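Cytochrome c552 (Thermochromatium tepidum, PDB 5ZE8) carries five c-type hemes and probably serves as a low-potential electron-transfer protein in a thermophilic purple sulfur photosynthetic bacterium. Local coordinates at residues Arg283-Asp288 with Val302-Leu307; Pro309-Thr314 with Asp375-Pro380; Ala104-Arg109 with Gly124-Ala129. One frame throughout, in Å; residues are numbered along the deposited sequence.

Interaction 1 of 3, residues Arg283-Asp288 with Val302-Leu307; sequences RSIVFD and VWIRNL. With HEC (heme c), chain F.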
loop_
_atom_site.group_PDB
_atom_site.type_symbol
_atom_site.label_atom_id
_atom_site.label_comp_id
_atom_site.label_asym_id
_atom_site.label_seq_id
_atom_site.Cartn_x
_atom_site.Cartn_y
_atom_site.Cartn_z
ATOM N N ARG A 283 -3.387 12.861 6.880
ATOM C CA ARG A 283 -3.630 12.301 8.214
ATOM C C ARG A 283 -2.610 11.457 8.751
ATOM O O ARG A 283 -2.620 11.128 9.922
ATOM C CB ARG A 283 -5.002 11.566 8.262
ATOM C CG ARG A 283 -6.177 12.520 8.353
ATOM C CD ARG A 283 -6.441 13.126 9.737
ATOM N NE ARG A 283 -6.733 12.068 10.676
ATOM C CZ ARG A 283 -7.962 11.601 10.860
ATOM N NH1 ARG A 283 -8.956 12.081 10.138
ATOM N NH2 ARG A 283 -8.163 10.559 11.658
ATOM N N SER A 284 -1.628 11.057 7.956
ATOM C CA SER A 284 -0.791 10.011 8.382
ATOM C C SER A 284 0.350 10.381 9.280
ATOM O O SER A 284 0.965 9.522 9.910
ATOM C CB SER A 284 -0.261 9.287 7.144
ATOM O OG SER A 284 0.759 10.077 6.533
ATOM N N ILE A 285 0.579 11.695 9.437
ATOM C CA ILE A 285 1.621 12.253 10.278
ATOM C C ILE A 285 1.071 13.507 11.009
ATOM O O ILE A 285 0.115 14.113 10.522
ATOM C CB ILE A 285 2.931 12.618 9.518
ATOM C CG1 ILE A 285 2.858 13.910 8.679
ATOM C CG2 ILE A 285 3.393 11.426 8.749
ATOM C CD1 ILE A 285 1.821 13.924 7.608
ATOM N N VAL A 286 1.725 13.908 12.071
ATOM C CA VAL A 286 1.602 15.225 12.663
ATOM C C VAL A 286 2.882 16.018 12.384
ATOM O O VAL A 286 3.960 15.553 12.776
ATOM C CB VAL A 286 1.341 15.138 14.160
ATOM C CG1 VAL A 286 0.906 16.534 14.700
ATOM C CG2 VAL A 286 0.241 14.158 14.441
ATOM N N PHE A 287 2.738 17.140 11.727
ATOM C CA PHE A 287 3.853 17.959 11.308
ATOM C C PHE A 287 3.799 19.326 11.942
ATOM O O PHE A 287 2.768 19.968 11.868
ATOM C CB PHE A 287 3.783 18.040 9.796
ATOM C CG PHE A 287 4.960 18.765 9.159
ATOM C CD1 PHE A 287 6.166 18.169 9.048
ATOM C CD2 PHE A 287 4.777 20.039 8.677
ATOM C CE1 PHE A 287 7.222 18.864 8.399
ATOM C CE2 PHE A 287 5.800 20.717 8.043
ATOM C CZ PHE A 287 7.019 20.132 7.918
ATOM N N ASP A 288 4.866 19.759 12.560
ATOM C CA ASP A 288 4.890 21.121 13.158
ATOM C C ASP A 288 6.280 21.732 13.110
ATOM O O ASP A 288 7.270 21.038 13.092
ATOM C CB ASP A 288 4.386 21.053 14.597
ATOM C CG ASP A 288 3.853 22.385 15.115
ATOM O OD1 ASP A 288 3.436 23.288 14.319
ATOM O OD2 ASP A 288 3.846 22.435 16.363
ATOM N N VAL A 302 11.775 21.148 13.346
ATOM C CA VAL A 302 10.731 20.513 12.568
ATOM C C VAL A 302 10.444 19.205 13.324
ATOM O O VAL A 302 11.333 18.445 13.598
ATOM C CB VAL A 302 11.132 20.268 11.094
ATOM C CG1 VAL A 302 10.058 19.453 10.397
ATOM C CG2 VAL A 302 11.294 21.578 10.395
ATOM N N TRP A 303 9.189 19.021 13.734
ATOM C CA TRP A 303 8.733 17.800 14.412
ATOM C C TRP A 303 7.798 17.022 13.502
ATOM O O TRP A 303 6.800 17.600 12.953
ATOM C CB TRP A 303 8.022 18.181 15.723
ATOM C CG TRP A 303 8.826 19.151 16.591
ATOM C CD1 TRP A 303 8.855 20.541 16.496
ATOM C CD2 TRP A 303 9.716 18.812 17.650
ATOM N NE1 TRP A 303 9.719 21.073 17.444
ATOM C CE2 TRP A 303 10.260 20.039 18.165
ATOM C CE3 TRP A 303 10.122 17.597 18.221
ATOM C CZ2 TRP A 303 11.173 20.064 19.221
ATOM C CZ3 TRP A 303 11.044 17.638 19.278
ATOM C CH2 TRP A 303 11.553 18.871 19.756
ATOM N N ILE A 304 8.123 15.754 13.324
ATOM C CA ILE A 304 7.269 14.910 12.432
ATOM C C ILE A 304 6.944 13.637 13.236
ATOM O O ILE A 304 7.830 12.821 13.432
ATOM C CB ILE A 304 7.962 14.545 11.117
ATOM C CG1 ILE A 304 8.617 15.794 10.503
ATOM C CG2 ILE A 304 6.912 13.968 10.184
ATOM C CD1 ILE A 304 9.320 15.523 9.200
ATOM N N ARG A 305 5.683 13.483 13.637
ATOM C CA ARG A 305 5.253 12.247 14.313
ATOM C C ARG A 305 4.517 11.326 13.324
ATOM O O ARG A 305 3.533 11.729 12.673
ATOM C CB ARG A 305 4.298 12.573 15.437
ATOM C CG ARG A 305 3.606 11.338 16.043
ATOM C CD ARG A 305 2.775 11.706 17.316
ATOM N NE ARG A 305 2.042 10.549 17.819
ATOM C CZ ARG A 305 0.902 10.575 18.534
ATOM N NH1 ARG A 305 0.395 11.724 18.980
ATOM N NH2 ARG A 305 0.274 9.438 18.803
ATOM N N ASN A 306 5.037 10.104 13.198
ATOM C CA ASN A 306 4.368 9.041 12.440
ATOM C C ASN A 306 3.241 8.499 13.328
ATOM O O ASN A 306 3.489 7.943 14.395
ATOM C CB ASN A 306 5.373 7.953 12.155
ATOM C CG ASN A 306 4.802 6.795 11.402
ATOM O OD1 ASN A 306 3.693 6.882 10.922
ATOM N ND2 ASN A 306 5.534 5.676 11.359
ATOM N N LEU A 307 2.036 8.627 12.830
ATOM C CA LEU A 307 0.835 8.112 13.520
ATOM C C LEU A 307 0.611 6.621 13.258
ATOM O O LEU A 307 -0.403 6.052 13.791
ATOM C CB LEU A 307 -0.409 8.883 13.067
ATOM C CG LEU A 307 -0.416 10.317 13.628
ATOM C CD1 LEU A 307 -1.444 11.162 12.877
ATOM C CD2 LEU A 307 -0.495 10.377 15.167
HETATM FE FE HEC F . -1.405 1.152 7.207
HETATM C CHA HEC F . -0.665 3.384 4.833
HETATM C CHB HEC F . -0.793 -1.439 5.059
HETATM C CHC HEC F . -1.963 -1.116 9.726
HETATM C CHD HEC F . -2.515 3.686 9.229
HETATM N NA HEC F . -0.821 0.965 5.320
HETATM C C1A HEC F . -0.496 2.058 4.490
HETATM C C2A HEC F . -0.088 1.581 3.198
HETATM C C3A HEC F . -0.163 0.216 3.294
HETATM C C4A HEC F . -0.603 -0.165 4.586
HETATM C CMA HEC F . 0.205 -0.815 2.222
HETATM C CAA HEC F . 0.414 2.440 2.013
HETATM C CBA HEC F . 1.895 2.776 2.155
HETATM C CGA HEC F . 2.474 3.600 1.033
HETATM O O1A HEC F . 2.814 3.064 -0.048
HETATM O O2A HEC F . 2.586 4.850 1.225
HETATM N NB HEC F . -1.400 -0.878 7.391
HETATM C C1B HEC F . -1.175 -1.731 6.345
HETATM C C2B HEC F . -1.265 -3.074 6.798
HETATM C C3B HEC F . -1.582 -3.058 8.154
HETATM C C4B HEC F . -1.641 -1.617 8.489
HETATM C CMB HEC F . -1.016 -4.349 5.980
HETATM C CAB HEC F . -1.682 -4.122 9.170
HETATM C CBB HEC F . -0.552 -4.948 9.279
HETATM N NC HEC F . -2.098 1.264 9.112
HETATM C C1C HEC F . -2.207 0.210 9.964
HETATM C C2C HEC F . -2.863 0.689 11.145
HETATM C C3C HEC F . -3.075 2.037 11.034
HETATM C C4C HEC F . -2.533 2.404 9.741
HETATM C CMC HEC F . -3.311 -0.193 12.308
HETATM C CAC HEC F . -3.692 3.060 11.976
HETATM C CBC HEC F . -3.171 3.125 13.285
HETATM N ND HEC F . -1.485 3.087 7.069
HETATM C C1D HEC F . -2.048 4.002 7.951
HETATM C C2D HEC F . -2.068 5.369 7.386
HETATM C C3D HEC F . -1.521 5.329 6.157
HETATM C C4D HEC F . -1.191 3.879 6.015
HETATM C CMD HEC F . -2.565 6.570 8.101
HETATM C CAD HEC F . -1.313 6.419 5.149
HETATM C CBD HEC F . 0.146 6.596 4.805
HETATM C CGD HEC F . 0.578 6.146 3.418
HETATM O O1D HEC F . -0.245 5.936 2.531
HETATM O O2D HEC F . 1.785 6.034 3.264
#
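Residues Ile-285 to Asp-288 run antiparallel to Val-302 to Asn-306 as two strands of a beta hairpin, their axes 4.6 Å apart, with Val-286/Arg-305 and Asp-288/Trp-303 as hydrogen-bonded pairs, Phe-287/Ile-304 as the non-hydrogen-bonded pair between them and Ile-285/Asn-306 as another beyond Val-286/Arg-305. Each hydrogen-bonded pair has two N-H...O bonds, among them Arg-305 N to Val-286 O at 2.8 Å. A fifth, Leu-307 N to Ser-284 O at 3.2 Å, carries the pairing just past the strand end; the same carbonyl also accepts from Gln-308. On one face of the sheet the ring of Phe-287 lies alongside Ile-304, whose CG1 meets the ring edge at CD1 (3.7 Å). With CG anti to the backbone N (chi1 -175°), the ring also extends far enough to bring CE1 within 3.5 Å of Val-302 CG1. On the other face Val-286 CG2 rests against Leu-307 CD1 at 3.8 Å, while Leu-307 sets its other methyl, CD2, over the centre of the Arg-305 guanidinium. Leu-307 CD1 also comes close to the carbonyl of Arg-283, 3.2 Å from its O. At the heme end, Ser-284 CB touches the propionate carbon CBD of the heme at 3.6 Å, and its hydroxyl is hydrogen-bonded to Leu-281 O. Strand 383-391 pairs with the far edge of 297-306 to complete a three-stranded sheet. The face bearing Ile-285, Phe-287 and Ile-304 packs on residues such as Ile-428 and Ala-429 of strand 426-434 and Leu-323 of strand 320-328.

Interaction 2 of 3, residues Pro309-Thr314 with Asp375-Pro380; sequences PHAMPT and DTRLQP. With HEC (heme c), chain F.
This is a buried loop-to-loop contact in which the segment carrying an axial heme ligand, Pro-309 to Thr-314, is pinned to Asp-375 to Pro-380, the loop that leads into strand 383-391. A single antiparallel bridge joins them: Met-312 N donates to Leu-378 O at 2.8 Å and Leu-378 N returns a bond to Met-312 O at 3.0 Å. Beside it the Met-312 and Leu-378 side chains lie side by side, CG to CD1. Pro-380 CB packs on Pro-309 O at 3.4 Å. Arg-377 adds the side-chain polar link. Its chain bends at chi3 (-53°), and within its own segment Asp-375 holds the guanidinium side-on, NE meeting OD1 and NH2 meeting OD2, each at 2.9 Å. Asp-375 OD1 also accepts from Arg-377 N, closing an Asx turn, and the two donors reach it from opposite faces of the carboxylate plane. NH1 donates to Pro-313 O at 3.1 Å, just beyond a cis peptide, and forms a salt bridge with Glu-246, while Ala-311 CB sits over one face of the group. A leucine in place of Arg-377 would probably leave Asp-375 and Glu-246 without their positive partner and Pro-313 O without this donor. On the heme side, His-310 NE2 binds the iron opposite His-260, giving bis-histidine coordination. Thr-314 CG2 lies over one imidazole face, and ND1 donates to Ala-311 O at 2.9 Å, almost in the ring plane, which fixes the ring's rotation. Such a bond is likely to make NE2 a stronger donor to the iron, consistent with a low heme potential, while Arg-377, oriented by Asp-375, and Glu-246, which also accepts from Ala-311 N, probably help to hold the ligand loop.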
loop_
_atom_site.group_PDB
_atom_site.type_symbol
_atom_site.label_atom_id
_atom_site.label_comp_id
_atom_site.label_asym_id
_atom_site.label_seq_id
_atom_site.Cartn_x
_atom_site.Cartn_y
_atom_site.Cartn_z
ATOM N N PRO A 309 1.586 2.316 12.862
ATOM C CA PRO A 309 2.272 1.274 13.568
ATOM C C PRO A 309 3.288 0.536 12.670
ATOM O O PRO A 309 3.901 -0.418 13.070
ATOM C CB PRO A 309 1.115 0.334 13.924
ATOM C CG PRO A 309 0.153 0.450 12.789
ATOM C CD PRO A 309 0.226 1.912 12.432
ATOM N N HIS A 310 3.327 0.916 11.380
ATOM C CA HIS A 310 4.342 0.493 10.426
ATOM C C HIS A 310 5.188 1.726 10.135
ATOM O O HIS A 310 4.853 2.815 10.562
ATOM C CB HIS A 310 3.725 -0.130 9.159
ATOM C CG HIS A 310 2.544 0.633 8.567
ATOM N ND1 HIS A 310 2.592 1.931 8.056
ATOM C CD2 HIS A 310 1.257 0.223 8.380
ATOM C CE1 HIS A 310 1.390 2.259 7.601
ATOM N NE2 HIS A 310 0.563 1.230 7.781
ATOM N N ALA A 311 6.276 1.538 9.399
ATOM C CA ALA A 311 7.031 2.715 8.944
ATOM C C ALA A 311 6.200 3.686 8.099
ATOM O O ALA A 311 5.100 3.370 7.576
ATOM C CB ALA A 311 8.271 2.313 8.160
ATOM N N MET A 312 6.724 4.908 7.984
ATOM C CA MET A 312 6.135 5.874 7.123
ATOM C C MET A 312 7.228 6.396 6.209
ATOM O O MET A 312 8.100 7.098 6.702
ATOM C CB MET A 312 5.492 7.029 7.871
ATOM C CG MET A 312 5.034 8.199 7.033
ATOM S SD MET A 312 4.033 7.831 5.608
ATOM C CE MET A 312 3.592 9.476 4.966
ATOM N N PRO A 313 7.231 6.069 4.921
ATOM C CA PRO A 313 6.243 5.306 4.204
ATOM C C PRO A 313 6.540 3.821 4.170
ATOM O O PRO A 313 7.659 3.369 3.800
ATOM C CB PRO A 313 6.326 5.910 2.790
ATOM C CG PRO A 313 7.818 6.246 2.651
ATOM C CD PRO A 313 8.224 6.675 4.002
ATOM N N THR A 314 5.529 3.014 4.443
ATOM C CA THR A 314 5.672 1.571 4.343
ATOM C C THR A 314 5.423 1.081 2.909
ATOM O O THR A 314 4.983 1.821 2.040
ATOM C CB THR A 314 4.736 0.859 5.336
ATOM O OG1 THR A 314 5.206 -0.477 5.580
ATOM C CG2 THR A 314 3.276 0.887 4.891
ATOM N N ASP A 375 18.089 3.103 5.907
ATOM C CA ASP A 375 16.647 3.327 6.018
ATOM C C ASP A 375 16.422 4.488 6.876
ATOM O O ASP A 375 16.561 4.427 8.137
ATOM C CB ASP A 375 15.956 2.124 6.673
ATOM C CG ASP A 375 14.465 2.207 6.684
ATOM O OD1 ASP A 375 13.918 3.201 6.236
ATOM O OD2 ASP A 375 13.806 1.269 7.225
ATOM N N THR A 376 16.011 5.580 6.241
ATOM C CA THR A 376 15.759 6.821 6.961
ATOM C C THR A 376 14.281 7.136 7.074
ATOM O O THR A 376 13.885 8.231 7.498
ATOM C CB THR A 376 16.419 7.997 6.272
ATOM O OG1 THR A 376 15.982 8.143 4.957
ATOM C CG2 THR A 376 17.935 7.800 6.219
ATOM N N ARG A 377 13.440 6.143 6.678
ATOM C CA ARG A 377 11.999 6.347 6.820
ATOM C C ARG A 377 11.641 6.551 8.310
ATOM O O ARG A 377 12.390 6.199 9.209
ATOM C CB ARG A 377 11.239 5.160 6.217
ATOM C CG ARG A 377 11.521 4.886 4.721
ATOM C CD ARG A 377 10.962 3.579 4.242
ATOM N NE ARG A 377 11.384 2.494 5.078
ATOM C CZ ARG A 377 10.678 1.407 5.437
ATOM N NH1 ARG A 377 9.445 1.161 4.994
ATOM N NH2 ARG A 377 11.206 0.549 6.258
ATOM N N LEU A 378 10.480 7.153 8.563
ATOM C CA LEU A 378 10.043 7.226 9.908
ATOM C C LEU A 378 9.689 5.838 10.366
ATOM O O LEU A 378 8.877 5.154 9.702
ATOM C CB LEU A 378 8.826 8.133 10.053
ATOM C CG LEU A 378 8.956 9.597 9.581
ATOM C CD1 LEU A 378 7.593 10.271 9.436
ATOM C CD2 LEU A 378 9.845 10.319 10.567
ATOM N N GLN A 379 10.163 5.477 11.551
ATOM C CA GLN A 379 9.927 4.192 12.115
ATOM C C GLN A 379 8.570 4.126 12.763
ATOM O O GLN A 379 7.933 5.158 12.969
ATOM C CB GLN A 379 11.067 3.808 13.062
ATOM C CG GLN A 379 12.400 3.644 12.294
ATOM C CD GLN A 379 12.396 2.577 11.124
ATOM O OE1 GLN A 379 12.837 2.850 9.966
ATOM N NE2 GLN A 379 11.856 1.405 11.399
ATOM N N PRO A 380 8.091 2.886 13.043
ATOM C CA PRO A 380 6.730 2.839 13.632
ATOM C C PRO A 380 6.612 3.761 14.823
ATOM O O PRO A 380 7.468 3.721 15.706
ATOM C CB PRO A 380 6.624 1.399 14.064
ATOM C CG PRO A 380 7.458 0.633 13.132
ATOM C CD PRO A 380 8.625 1.545 12.832
HETATM FE FE HEC F . -1.405 1.152 7.207
HETATM C CHA HEC F . -0.665 3.384 4.833
HETATM C CHB HEC F . -0.793 -1.439 5.059
HETATM C CHC HEC F . -1.963 -1.116 9.726
HETATM C CHD HEC F . -2.515 3.686 9.229
HETATM N NA HEC F . -0.821 0.965 5.320
HETATM C C1A HEC F . -0.496 2.058 4.490
HETATM C C2A HEC F . -0.088 1.581 3.198
HETATM C C3A HEC F . -0.163 0.216 3.294
HETATM C C4A HEC F . -0.603 -0.165 4.586
HETATM C CMA HEC F . 0.205 -0.815 2.222
HETATM C CAA HEC F . 0.414 2.440 2.013
HETATM C CBA HEC F . 1.895 2.776 2.155
HETATM C CGA HEC F . 2.474 3.600 1.033
HETATM O O1A HEC F . 2.814 3.064 -0.048
HETATM O O2A HEC F . 2.586 4.850 1.225
HETATM N NB HEC F . -1.400 -0.878 7.391
HETATM C C1B HEC F . -1.175 -1.731 6.345
HETATM C C2B HEC F . -1.265 -3.074 6.798
HETATM C C3B HEC F . -1.582 -3.058 8.154
HETATM C C4B HEC F . -1.641 -1.617 8.489
HETATM C CMB HEC F . -1.016 -4.349 5.980
HETATM C CAB HEC F . -1.682 -4.122 9.170
HETATM C CBB HEC F . -0.552 -4.948 9.279
HETATM N NC HEC F . -2.098 1.264 9.112
HETATM C C1C HEC F . -2.207 0.210 9.964
HETATM C C2C HEC F . -2.863 0.689 11.145
HETATM C C3C HEC F . -3.075 2.037 11.034
HETATM C C4C HEC F . -2.533 2.404 9.741
HETATM C CMC HEC F . -3.311 -0.193 12.308
HETATM C CAC HEC F . -3.692 3.060 11.976
HETATM C CBC HEC F . -3.171 3.125 13.285
HETATM N ND HEC F . -1.485 3.087 7.069
HETATM C C1D HEC F . -2.048 4.002 7.951
HETATM C C2D HEC F . -2.068 5.369 7.386
HETATM C C3D HEC F . -1.521 5.329 6.157
HETATM C C4D HEC F . -1.191 3.879 6.015
HETATM C CMD HEC F . -2.565 6.570 8.101
HETATM C CAD HEC F . -1.313 6.419 5.149
HETATM C CBD HEC F . 0.146 6.596 4.805
HETATM C CGD HEC F . 0.578 6.146 3.418
HETATM O O1D HEC F . -0.245 5.936 2.531
HETATM O O2D HEC F . 1.785 6.034 3.264
#

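Interaction 3 of 3, residues Ala104-Arg109 with Gly124-Ala129; sequences APNAAR and GVNCVA. With HEC (heme c), chain D.
Asn-106 and Asn-126 meet with their side-chain amides turned 54° from each other, and the single direct hydrogen bond between the segments runs across this angle. Asn-106 ND2 donates to Asn-126 OD1 at 3.0 Å; the acceptor lies close to the amide plane of Asn-106, but the donor stands above the carbonyl plane of Asn-126. That carbonyl points instead almost straight at Ala-129 N, also 3.0 Å from OD1, so Asn-126 is the N-cap of helix 127-131. With CG between the backbone N and the carbonyl carbon (chi1 76°), the amide folds back over the helix start and takes both bonds on one oxygen. Its ND2 is held by Glu-123, and Asn-106 ND2 has a second acceptor in Ala-120 O. Next to the amides, Pro-105, in the first turn of helix 105-109, packs its CG on Ala-129 CB at 3.5 Å and its CD against Val-125 CG2 at 3.9 Å. A water bridges the backbones, accepting from Asn-106 N and donating to Gly-124 O at 2.7 Å. Directly after the N-cap comes Cys-127, whose SG is joined to heme CAB by a thioether bond of 1.8 Å, the first cysteine of a CXXCH motif. Asn-126 OD1, gripped by two donors, thus caps the heme-binding helix and probably helps to place Cys-127, one of the heme's covalent anchors, while Asn-106 ties the cap to helix 105-109.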
loop_
_atom_site.group_PDB
_atom_site.type_symbol
_atom_site.label_atom_id
_atom_site.label_comp_id
_atom_site.label_asym_id
_atom_site.label_seq_id
_atom_site.Cartn_x
_atom_site.Cartn_y
_atom_site.Cartn_z
ATOM N N ALA A 104 -2.795 -10.209 -9.104
ATOM C CA ALA A 104 -3.875 -10.762 -9.910
ATOM C C ALA A 104 -4.220 -12.134 -9.352
ATOM O O ALA A 104 -4.069 -13.154 -10.030
ATOM C CB ALA A 104 -3.537 -10.760 -11.372
ATOM N N PRO A 105 -4.710 -12.177 -8.107
ATOM C CA PRO A 105 -4.848 -13.441 -7.425
ATOM C C PRO A 105 -5.661 -14.463 -8.109
ATOM O O PRO A 105 -5.310 -15.664 -8.079
ATOM C CB PRO A 105 -5.387 -13.044 -6.021
ATOM C CG PRO A 105 -5.941 -11.680 -6.220
ATOM C CD PRO A 105 -5.053 -11.041 -7.232
ATOM N N ASN A 106 -6.781 -14.095 -8.763
ATOM C CA ASN A 106 -7.554 -15.146 -9.402
ATOM C C ASN A 106 -6.921 -15.705 -10.657
ATOM O O ASN A 106 -7.176 -16.883 -10.961
ATOM C CB ASN A 106 -8.932 -14.621 -9.717
ATOM C CG ASN A 106 -9.663 -14.084 -8.459
ATOM O OD1 ASN A 106 -9.680 -14.719 -7.364
ATOM N ND2 ASN A 106 -10.387 -12.969 -8.668
ATOM N N ALA A 107 -6.090 -14.918 -11.281
ATOM C CA ALA A 107 -5.287 -15.418 -12.448
ATOM C C ALA A 107 -4.250 -16.408 -11.926
ATOM O O ALA A 107 -4.135 -17.467 -12.479
ATOM C CB ALA A 107 -4.638 -14.280 -13.200
ATOM N N ALA A 108 -3.562 -16.065 -10.820
ATOM C CA ALA A 108 -2.589 -16.998 -10.290
ATOM C C ALA A 108 -3.319 -18.273 -9.832
ATOM O O ALA A 108 -2.827 -19.375 -10.040
ATOM C CB ALA A 108 -1.921 -16.345 -9.164
ATOM N N ARG A 109 -4.540 -18.152 -9.297
ATOM C CA ARG A 109 -5.276 -19.351 -8.831
ATOM C C ARG A 109 -5.629 -20.297 -9.984
ATOM O O ARG A 109 -5.655 -21.529 -9.764
ATOM C CB ARG A 109 -6.544 -18.940 -8.108
ATOM C CG ARG A 109 -7.276 -20.080 -7.444
ATOM C CD ARG A 109 -8.252 -19.467 -6.535
ATOM N NE ARG A 109 -9.059 -20.445 -5.833
ATOM C CZ ARG A 109 -9.887 -20.119 -4.878
ATOM N NH1 ARG A 109 -10.030 -18.834 -4.514
ATOM N NH2 ARG A 109 -10.588 -21.140 -4.298
ATOM N N GLY A 124 -8.329 -7.798 -10.620
ATOM C CA GLY A 124 -7.254 -7.648 -9.629
ATOM C C GLY A 124 -7.647 -8.285 -8.266
ATOM O O GLY A 124 -8.152 -9.432 -8.240
ATOM N N VAL A 125 -7.379 -7.519 -7.211
ATOM C CA VAL A 125 -7.729 -8.006 -5.879
ATOM C C VAL A 125 -9.206 -7.644 -5.655
ATOM O O VAL A 125 -9.524 -6.568 -5.163
ATOM C CB VAL A 125 -6.777 -7.359 -4.849
ATOM C CG1 VAL A 125 -7.085 -7.879 -3.452
ATOM C CG2 VAL A 125 -5.341 -7.731 -5.104
ATOM N N ASN A 126 -10.057 -8.589 -6.020
ATOM C CA ASN A 126 -11.488 -8.344 -6.106
ATOM C C ASN A 126 -12.259 -8.993 -4.973
ATOM O O ASN A 126 -11.651 -9.552 -4.063
ATOM C CB ASN A 126 -11.980 -8.703 -7.480
ATOM C CG ASN A 126 -12.114 -10.153 -7.736
ATOM O OD1 ASN A 126 -11.730 -10.977 -6.911
ATOM N ND2 ASN A 126 -12.716 -10.506 -8.931
ATOM N N CYS A 127 -13.607 -8.866 -4.991
ATOM C CA CYS A 127 -14.397 -9.358 -3.852
ATOM C C CYS A 127 -14.091 -10.765 -3.530
ATOM O O CYS A 127 -13.797 -11.089 -2.378
ATOM C CB CYS A 127 -15.925 -9.195 -4.051
ATOM S SG CYS A 127 -16.483 -7.691 -4.904
ATOM N N VAL A 128 -14.161 -11.651 -4.521
ATOM C CA VAL A 128 -13.971 -13.052 -4.241
ATOM C C VAL A 128 -12.496 -13.426 -3.953
ATOM O O VAL A 128 -12.258 -14.411 -3.230
ATOM C CB VAL A 128 -14.586 -13.974 -5.324
ATOM C CG1 VAL A 128 -16.074 -13.717 -5.420
ATOM C CG2 VAL A 128 -13.873 -13.762 -6.610
ATOM N N ALA A 129 -11.541 -12.643 -4.457
ATOM C CA ALA A 129 -10.142 -12.915 -4.100
ATOM C C ALA A 129 -9.945 -12.768 -2.634
ATOM O O ALA A 129 -9.378 -13.647 -2.020
ATOM C CB ALA A 129 -9.191 -12.032 -4.872
HETATM FE FE HEC D . -15.070 -7.240 1.745
HETATM C CHA HEC D . -16.117 -7.174 5.062
HETATM C CHB HEC D . -18.281 -7.415 0.727
HETATM C CHC HEC D . -14.045 -6.655 -1.544
HETATM C CHD HEC D . -11.874 -7.724 2.719
HETATM N NA HEC D . -16.818 -7.268 2.683
HETATM C C1A HEC D . -17.057 -7.206 4.031
HETATM C C2A HEC D . -18.471 -7.118 4.262
HETATM C C3A HEC D . -19.097 -7.210 3.022
HETATM C C4A HEC D . -18.060 -7.296 2.078
HETATM C CMA HEC D . -20.585 -7.173 2.669
HETATM C CAA HEC D . -19.099 -6.890 5.654
HETATM C CBA HEC D . -19.172 -5.367 5.822
HETATM C CGA HEC D . -19.805 -4.993 7.149
HETATM O O1A HEC D . -20.831 -5.607 7.560
HETATM O O2A HEC D . -19.412 -3.973 7.740
HETATM N NB HEC D . -15.975 -7.080 -0.076
HETATM C C1B HEC D . -17.281 -7.232 -0.231
HETATM C C2B HEC D . -17.576 -7.054 -1.642
HETATM C C3B HEC D . -16.422 -6.789 -2.290
HETATM C C4B HEC D . -15.387 -6.854 -1.288
HETATM C CMB HEC D . -18.970 -7.058 -2.230
HETATM C CAB HEC D . -16.125 -6.370 -3.662
HETATM C CBB HEC D . -16.814 -5.258 -4.164
HETATM N NC HEC D . -13.317 -7.200 0.791
HETATM C C1C HEC D . -13.055 -6.900 -0.542
HETATM C C2C HEC D . -11.667 -6.925 -0.799
HETATM C C3C HEC D . -11.020 -7.314 0.368
HETATM C C4C HEC D . -12.073 -7.439 1.369
HETATM C CMC HEC D . -11.074 -6.738 -2.178
HETATM C CAC HEC D . -9.549 -7.490 0.588
HETATM C CBC HEC D . -8.628 -6.451 0.204
HETATM N ND HEC D . -14.201 -7.403 3.482
HETATM C C1D HEC D . -12.852 -7.626 3.692
HETATM C C2D HEC D . -12.523 -7.702 5.145
HETATM C C3D HEC D . -13.709 -7.545 5.779
HETATM C C4D HEC D . -14.770 -7.351 4.756
HETATM C CMD HEC D . -11.204 -8.049 5.748
HETATM C CAD HEC D . -13.912 -7.566 7.265
HETATM C CBD HEC D . -13.628 -6.191 7.884
HETATM C CGD HEC D . -13.431 -6.326 9.388
HETATM O O1D HEC D . -12.361 -6.021 9.930
HETATM O O2D HEC D . -14.392 -6.637 10.070
HETATM O O HOH W 1 -7.379 -11.500 -9.838
#

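Interactions 1 and 2 adjoin each other, their centres 12 Å apart, and both touch the same heme; they meet where Asn-306 ND2 bonds to Gln-379 O and where Met-312 packs on Ser-284 and Asn-306. Strand 297-306 of interaction 1 leads directly into the ligand loop of interaction 2. Interaction 3 shares no element with them and lies across the chain's centre, beside a different heme. Interaction 1 is partly surface, a regular backbone ladder with apolar side chains on its inner face. Interactions 2 and 3 are buried, the one between loops, the other between two helix starts, and both use polar side chains: ion pairs near a heme-ligating histidine, or uncharged amides and a water near a heme-linked cysteine.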